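Local atomic coordinates of probable starch synthase 4, chloroplastic/amyloplastic (Arabidopsis thaliana, PDB entry 6GNE), a protein that belongs to the plastid starch synthases of plants, enzymes built on the two-domain GT-B glycosyltransferase fold. Residues A153-D158 against I221-I225; L10-A16 against P139-H145. All blocks are in the same frame, centred on the assembly; numbering follows the deposited sequence.

Interaction 1 (A153-D158 against I221-I225); sequences APLYWD and IFSNI. With GLC (alpha-D-glucopyranose), chain D; GLC (alpha-D-glucopyranose), chain B.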
loop_
_atom_site.group_PDB
_atom_site.type_symbol
_atom_site.label_atom_id
_atom_site.label_comp_id
_atom_site.label_asym_id
_atom_site.label_seq_id
_atom_site.Cartn_x
_atom_site.Cartn_y
_atom_site.Cartn_z
ATOM N N ALA A 153 1.547 4.232 -19.702
ATOM C CA ALA A 153 0.794 5.351 -20.298
ATOM C C ALA A 153 1.392 5.878 -21.615
ATOM O O ALA A 153 0.705 5.856 -22.623
ATOM C CB ALA A 153 0.596 6.486 -19.289
ATOM N N PRO A 154 2.663 6.326 -21.614
ATOM C CA PRO A 154 3.251 6.753 -22.895
ATOM C C PRO A 154 3.440 5.610 -23.903
ATOM O O PRO A 154 3.219 5.835 -25.103
ATOM C CB PRO A 154 4.605 7.351 -22.496
ATOM C CG PRO A 154 4.907 6.751 -21.149
ATOM C CD PRO A 154 3.582 6.564 -20.487
ATOM N N LEU A 155 3.818 4.417 -23.437
ATOM C CA LEU A 155 3.888 3.235 -24.297
ATOM C C LEU A 155 2.577 2.964 -25.029
ATOM O O LEU A 155 2.569 2.802 -26.271
ATOM C CB LEU A 155 4.329 1.996 -23.516
ATOM C CG LEU A 155 5.839 1.932 -23.207
ATOM C CD1 LEU A 155 6.183 0.851 -22.199
ATOM C CD2 LEU A 155 6.644 1.707 -24.470
ATOM N N TYR A 156 1.472 2.971 -24.283
ATOM C CA TYR A 156 0.157 2.705 -24.873
ATOM C C TYR A 156 -0.158 3.665 -26.015
ATOM O O TYR A 156 -0.528 3.224 -27.096
ATOM C CB TYR A 156 -0.951 2.777 -23.820
ATOM C CG TYR A 156 -2.323 2.452 -24.369
ATOM C CD1 TYR A 156 -2.663 1.155 -24.692
ATOM C CD2 TYR A 156 -3.276 3.444 -24.569
ATOM C CE1 TYR A 156 -3.928 0.848 -25.183
ATOM C CE2 TYR A 156 -4.544 3.155 -25.052
ATOM C CZ TYR A 156 -4.867 1.859 -25.357
ATOM O OH TYR A 156 -6.110 1.554 -25.852
ATOM N N TRP A 157 0.013 4.965 -25.766
ATOM C CA TRP A 157 -0.351 5.987 -26.745
ATOM C C TRP A 157 0.619 6.052 -27.930
ATOM O O TRP A 157 0.191 6.207 -29.063
ATOM C CB TRP A 157 -0.520 7.360 -26.071
ATOM C CG TRP A 157 -1.699 7.370 -25.150
ATOM C CD1 TRP A 157 -1.679 7.571 -23.822
ATOM C CD2 TRP A 157 -3.076 7.129 -25.496
ATOM N NE1 TRP A 157 -2.952 7.469 -23.300
ATOM C CE2 TRP A 157 -3.824 7.187 -24.310
ATOM C CE3 TRP A 157 -3.748 6.885 -26.707
ATOM C CZ2 TRP A 157 -5.215 7.013 -24.280
ATOM C CZ3 TRP A 157 -5.136 6.704 -26.683
ATOM C CH2 TRP A 157 -5.851 6.780 -25.470
ATOM N N ASP A 158 1.909 5.899 -27.667
ATOM C CA ASP A 158 2.922 6.007 -28.712
ATOM C C ASP A 158 3.069 4.737 -29.548
ATOM O O ASP A 158 3.258 4.828 -30.749
ATOM C CB ASP A 158 4.249 6.488 -28.103
ATOM C CG ASP A 158 4.199 7.963 -27.643
ATOM O OD1 ASP A 158 3.120 8.624 -27.650
ATOM O OD2 ASP A 158 5.280 8.468 -27.259
ATOM N N ILE A 221 0.823 12.984 -17.277
ATOM C CA ILE A 221 0.526 13.639 -18.554
ATOM C C ILE A 221 -0.280 12.756 -19.503
ATOM O O ILE A 221 -1.295 13.151 -20.027
ATOM C CB ILE A 221 1.826 14.167 -19.182
ATOM C CG1 ILE A 221 2.359 15.313 -18.278
ATOM C CG2 ILE A 221 1.601 14.694 -20.601
ATOM C CD1 ILE A 221 3.799 15.650 -18.518
ATOM N N PHE A 222 0.172 11.535 -19.687
ATOM C CA PHE A 222 -0.421 10.618 -20.675
ATOM C C PHE A 222 -1.661 9.836 -20.238
ATOM O O PHE A 222 -2.251 9.158 -21.050
ATOM C CB PHE A 222 0.667 9.660 -21.205
ATOM C CG PHE A 222 1.629 10.326 -22.129
ATOM C CD1 PHE A 222 1.385 10.319 -23.489
ATOM C CD2 PHE A 222 2.767 10.989 -21.665
ATOM C CE1 PHE A 222 2.257 10.939 -24.383
ATOM C CE2 PHE A 222 3.615 11.645 -22.547
ATOM C CZ PHE A 222 3.360 11.605 -23.907
ATOM N N SER A 223 -2.066 9.904 -18.979
ATOM C CA SER A 223 -3.191 9.108 -18.508
ATOM C C SER A 223 -4.451 9.920 -18.612
ATOM O O SER A 223 -4.406 11.115 -18.475
ATOM C CB SER A 223 -2.954 8.660 -17.076
ATOM O OG SER A 223 -1.768 7.877 -17.001
ATOM N N ASN A 224 -5.573 9.257 -18.835
ATOM C CA ASN A 224 -6.882 9.921 -18.870
ATOM C C ASN A 224 -7.450 10.180 -17.470
ATOM O O ASN A 224 -8.318 11.057 -17.305
ATOM C CB ASN A 224 -7.878 9.060 -19.659
ATOM C CG ASN A 224 -7.398 8.772 -21.051
ATOM O OD1 ASN A 224 -6.990 7.639 -21.400
ATOM N ND2 ASN A 224 -7.384 9.808 -21.848
ATOM N N ILE A 225 -6.985 9.385 -16.487
ATOM C CA ILE A 225 -7.408 9.490 -15.098
ATOM C C ILE A 225 -6.163 9.349 -14.244
ATOM O O ILE A 225 -5.394 8.404 -14.432
ATOM C CB ILE A 225 -8.416 8.354 -14.694
ATOM C CG1 ILE A 225 -9.642 8.312 -15.621
ATOM C CG2 ILE A 225 -8.907 8.525 -13.264
ATOM C CD1 ILE A 225 -10.380 6.980 -15.585
HETATM C C1 GLC D . -1.541 11.802 -24.839
HETATM C C2 GLC D . -1.509 12.903 -23.772
HETATM C C3 GLC D . -1.064 14.242 -24.355
HETATM C C4 GLC D . 0.282 14.002 -25.048
HETATM C C5 GLC D . 0.010 13.040 -26.221
HETATM C C6 GLC D . 1.192 12.818 -27.170
HETATM O O2 GLC D . -2.776 13.060 -23.142
HETATM O O3 GLC D . -0.950 15.255 -23.346
HETATM O O4 GLC D . 0.952 15.223 -25.418
HETATM O O5 GLC D . -0.367 11.779 -25.648
HETATM O O6 GLC D . 1.118 11.536 -27.824
HETATM C C1 GLC B . -6.291 10.491 -26.640
HETATM C C2 GLC B . -6.069 10.843 -25.172
HETATM C C3 GLC B . -4.807 11.694 -25.008
HETATM C C4 GLC B . -3.623 11.071 -25.728
HETATM C C5 GLC B . -3.932 10.723 -27.177
HETATM C C6 GLC B . -2.742 10.030 -27.857
HETATM O O1 GLC B . -6.684 11.680 -27.353
HETATM O O2 GLC B . -7.226 11.546 -24.706
HETATM O O3 GLC B . -4.441 11.850 -23.638
HETATM O O4 GLC B . -2.592 12.034 -25.753
HETATM O O5 GLC B . -5.108 9.901 -27.212
HETATM O O6 GLC B . -2.170 10.840 -28.898
#

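Interaction 2 (L10-A16 against P139-H145); sequences LYVVHIA and PDIIHCH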
loop_
_atom_site.group_PDB
_atom_site.type_symbol
_atom_site.label_atom_id
_atom_site.label_comp_id
_atom_site.label_asym_id
_atom_site.label_seq_id
_atom_site.Cartn_x
_atom_site.Cartn_y
_atom_site.Cartn_z
ATOM N N LEU A 10 -17.530 -3.176 -17.427
ATOM C CA LEU A 10 -16.246 -2.892 -18.064
ATOM C C LEU A 10 -15.254 -4.034 -17.936
ATOM O O LEU A 10 -15.333 -4.838 -17.018
ATOM C CB LEU A 10 -15.624 -1.638 -17.465
ATOM C CG LEU A 10 -16.510 -0.392 -17.550
ATOM C CD1 LEU A 10 -15.879 0.728 -16.755
ATOM C CD2 LEU A 10 -16.783 0.017 -18.986
ATOM N N TYR A 11 -14.319 -4.074 -18.885
ATOM C CA TYR A 11 -13.175 -4.962 -18.856
ATOM C C TYR A 11 -11.970 -4.101 -18.426
ATOM O O TYR A 11 -11.525 -3.201 -19.156
ATOM C CB TYR A 11 -12.977 -5.622 -20.222
ATOM C CG TYR A 11 -11.722 -6.490 -20.392
ATOM C CD1 TYR A 11 -11.019 -7.013 -19.294
ATOM C CD2 TYR A 11 -11.262 -6.810 -21.669
ATOM C CE1 TYR A 11 -9.896 -7.815 -19.479
ATOM C CE2 TYR A 11 -10.134 -7.586 -21.861
ATOM C CZ TYR A 11 -9.463 -8.096 -20.772
ATOM O OH TYR A 11 -8.349 -8.849 -20.966
ATOM N N VAL A 12 -11.474 -4.396 -17.225
ATOM C CA VAL A 12 -10.458 -3.599 -16.545
ATOM C C VAL A 12 -9.212 -4.446 -16.307
ATOM O O VAL A 12 -9.279 -5.473 -15.628
ATOM C CB VAL A 12 -10.996 -3.146 -15.177
ATOM C CG1 VAL A 12 -10.006 -2.228 -14.486
ATOM C CG2 VAL A 12 -12.367 -2.495 -15.333
ATOM N N VAL A 13 -8.084 -4.005 -16.852
ATOM C CA VAL A 13 -6.797 -4.652 -16.583
ATOM C C VAL A 13 -5.910 -3.790 -15.666
ATOM O O VAL A 13 -5.740 -2.605 -15.905
ATOM C CB VAL A 13 -6.050 -4.991 -17.879
ATOM C CG1 VAL A 13 -4.740 -5.717 -17.584
ATOM C CG2 VAL A 13 -6.913 -5.900 -18.729
ATOM N N HIS A 14 -5.382 -4.393 -14.603
ATOM C CA HIS A 14 -4.447 -3.715 -13.689
ATOM C C HIS A 14 -3.063 -4.256 -13.955
ATOM O O HIS A 14 -2.852 -5.458 -13.945
ATOM C CB HIS A 14 -4.813 -3.947 -12.223
ATOM C CG HIS A 14 -6.025 -3.214 -11.786
ATOM N ND1 HIS A 14 -5.964 -2.069 -11.032
ATOM C CD2 HIS A 14 -7.338 -3.443 -12.019
ATOM C CE1 HIS A 14 -7.192 -1.621 -10.823
ATOM N NE2 HIS A 14 -8.045 -2.438 -11.414
ATOM N N ILE A 15 -2.119 -3.363 -14.182
ATOM C CA ILE A 15 -0.734 -3.749 -14.368
ATOM C C ILE A 15 -0.007 -3.149 -13.173
ATOM O O ILE A 15 -0.086 -1.948 -12.949
ATOM C CB ILE A 15 -0.169 -3.190 -15.699
ATOM C CG1 ILE A 15 -0.946 -3.788 -16.882
ATOM C CG2 ILE A 15 1.323 -3.454 -15.837
ATOM C CD1 ILE A 15 -0.739 -3.040 -18.197
ATOM N N ALA A 16 0.691 -3.982 -12.409
ATOM C CA ALA A 16 1.370 -3.531 -11.204
ATOM C C ALA A 16 2.513 -4.440 -10.853
ATOM O O ALA A 16 2.586 -5.575 -11.345
ATOM C CB ALA A 16 0.376 -3.487 -10.053
ATOM N N PRO A 139 -9.355 -4.239 -23.630
ATOM C CA PRO A 139 -9.874 -3.655 -22.394
ATOM C C PRO A 139 -10.405 -2.233 -22.570
ATOM O O PRO A 139 -9.894 -1.465 -23.374
ATOM C CB PRO A 139 -8.659 -3.684 -21.441
ATOM C CG PRO A 139 -7.481 -3.708 -22.344
ATOM C CD PRO A 139 -7.897 -4.476 -23.554
ATOM N N ASP A 140 -11.435 -1.928 -21.800
ATOM C CA ASP A 140 -11.982 -0.599 -21.707
ATOM C C ASP A 140 -11.084 0.303 -20.868
ATOM O O ASP A 140 -10.986 1.492 -21.164
ATOM C CB ASP A 140 -13.363 -0.640 -21.049
ATOM C CG ASP A 140 -14.365 -1.521 -21.802
ATOM O OD1 ASP A 140 -14.700 -1.233 -22.978
ATOM O OD2 ASP A 140 -14.836 -2.498 -21.179
ATOM N N ILE A 141 -10.485 -0.262 -19.794
ATOM C CA ILE A 141 -9.614 0.456 -18.833
ATOM C C ILE A 141 -8.354 -0.334 -18.625
ATOM O O ILE A 141 -8.408 -1.522 -18.385
ATOM C CB ILE A 141 -10.261 0.596 -17.440
ATOM C CG1 ILE A 141 -11.537 1.439 -17.483
ATOM C CG2 ILE A 141 -9.273 1.182 -16.419
ATOM C CD1 ILE A 141 -11.345 2.928 -17.757
ATOM N N ILE A 142 -7.216 0.333 -18.707
ATOM C CA ILE A 142 -5.949 -0.204 -18.231
ATOM C C ILE A 142 -5.549 0.729 -17.079
ATOM O O ILE A 142 -5.406 1.970 -17.260
ATOM C CB ILE A 142 -4.855 -0.309 -19.341
ATOM C CG1 ILE A 142 -5.292 -1.313 -20.412
ATOM C CG2 ILE A 142 -3.519 -0.763 -18.767
ATOM C CD1 ILE A 142 -4.503 -1.233 -21.701
ATOM N N HIS A 143 -5.397 0.127 -15.893
ATOM C CA HIS A 143 -5.081 0.857 -14.679
ATOM C C HIS A 143 -3.674 0.480 -14.250
ATOM O O HIS A 143 -3.437 -0.649 -13.898
ATOM C CB HIS A 143 -6.125 0.510 -13.622
ATOM C CG HIS A 143 -6.121 1.410 -12.433
ATOM N ND1 HIS A 143 -7.209 1.539 -11.609
ATOM C CD2 HIS A 143 -5.172 2.242 -11.933
ATOM C CE1 HIS A 143 -6.925 2.380 -10.627
ATOM N NE2 HIS A 143 -5.696 2.827 -10.807
ATOM N N CYS A 144 -2.736 1.414 -14.281
ATOM C CA CYS A 144 -1.376 1.126 -13.843
ATOM C C CYS A 144 -1.022 1.797 -12.494
ATOM O O CYS A 144 -1.676 2.746 -12.075
ATOM C CB CYS A 144 -0.386 1.462 -14.959
ATOM S SG CYS A 144 -0.355 3.177 -15.542
ATOM N N HIS A 145 -0.005 1.278 -11.805
ATOM C CA HIS A 145 0.336 1.679 -10.408
ATOM C C HIS A 145 1.808 2.058 -10.192
ATOM O O HIS A 145 2.714 1.257 -10.423
ATOM C CB HIS A 145 -0.054 0.558 -9.475
ATOM C CG HIS A 145 -1.501 0.210 -9.571
ATOM N ND1 HIS A 145 -2.448 0.717 -8.699
ATOM C CD2 HIS A 145 -2.185 -0.520 -10.483
ATOM C CE1 HIS A 145 -3.642 0.267 -9.042
ATOM N NE2 HIS A 145 -3.510 -0.479 -10.126
#

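Interaction 1 (A153-D158 against I221-I225)
F222, at the end of helix 215-222, pushes its side chain against helix 152-160 as a knob among A153, P154, W157 and D158. This is the tightly packed part of the contact. P154 CB lies over one face of the phenyl ring in a CH-pi contact, 4.2 Å from the centroid of the F222 ring and 12° off its normal. Nearer the F222 backbone, the CB atoms of A153 and F222 meet at 3.7 Å, and A153 CB also touches the hydroxyl of S223, which is tied back to A219 O. W157 and F222 run past each other in opposite directions. With W157 CG anti to the carbonyl carbon (chi1 -67°), the indole lies with its N-H edge at the chain leaving the helix, where NE1 reaches F222 O at 2.9 Å in a weak, bent hydrogen bond. Farther along that edge N224 OD1 lies in the indole plane, 3.4 Å from W157 CZ2, with the amide nearly perpendicular to the ring; OD1 itself is held by I170 N.

The other side, where W157, D158 and N224 are partly exposed, is lined by two alpha-1,4-linked glucose units and held by weak polar bonds. Chain B glucose covers one face of the indole, its O5 3.2 Å from W157 CZ3, while Y156 packs on the opposite face. N224 ND2 makes a weak bond to O2 of the same sugar. Chain D glucose runs past F222 CD1 and CE1, and its O2 bonds weakly to I221 O. D158 OD1 stands 3.5 Å from O6 of the chain D sugar. A sugar laid on a tryptophan with a few polar contacts at its rim is characteristic of carbohydrate binding, here in a glycan pocket separate from that of ADP.

Interaction 2 (L10-A16 against P139-H145)
The imidazole of H14 has H143 CB over one face and the H145 ring at its edge, so that three histidines form an aromatic cluster on one face of the parallel core of the mixed sheet in the Rossmann-like N-terminal GT-B domain. H143 CB is 3.9 Å from the centroid of the H14 ring. The H14 and H143 rings lie obliquely, whereas H14 and H145 meet rim to rim and join through H14 ND1 and H145 NE2, 3.1 Å apart and nearly straight at 171°; either nitrogen could be the donor. H145 NE2 also stands above a face of the H143 ring. The H143 side chain extends away from its own backbone N (chi1 -167°) and runs beside that of H14, pointing the same way; its own nitrogens bond to Y494 and T173, and H145 ND1 bonds to H175.

Beneath the rings, strands 11-15 and 141-145 run parallel. V13 N bonds to I141 O at 2.9 Å, V13 O receives H143 N, and H143 O receives I15 N. V12 and I141 pack side by side on the histidine face. On the other, I15 CD1 meets I142 CG2 at 3.6 Å.

At the start of the pair P139 CB covers a face of the Y11 ring in a CH-pi contact, and the phenol hydroxyl continues to E47. Y11 O accepts I141 N and, weakly, D140 N. The carboxylate of D140 closes this end: its OD2 takes the Y11 N-H at 2.8 Å on the anti lone pair, with an N-H...O angle of 170°.

The two contacts come in series along the chain, interaction 2 closing before interaction 1 opens, and their centres are about 13 Å apart in the same half of the GT-B fold. Strand 141-145 leads through helix 146-150 into helix 152-160, and the second segment of interaction 1 runs into strand 225-228. Strand 169-174 lies between 141-145 and 225-228, parallel to both, in the same mixed sheet and touches both contacts, as does helix 484-499. They meet directly where Y156 CE1 packs on I142 CD1 at 4.1 Å. Interaction 2 thus pairs two strands within the sheet, while interaction 1 joins two helices beside it and carries a peripheral glycan pocket.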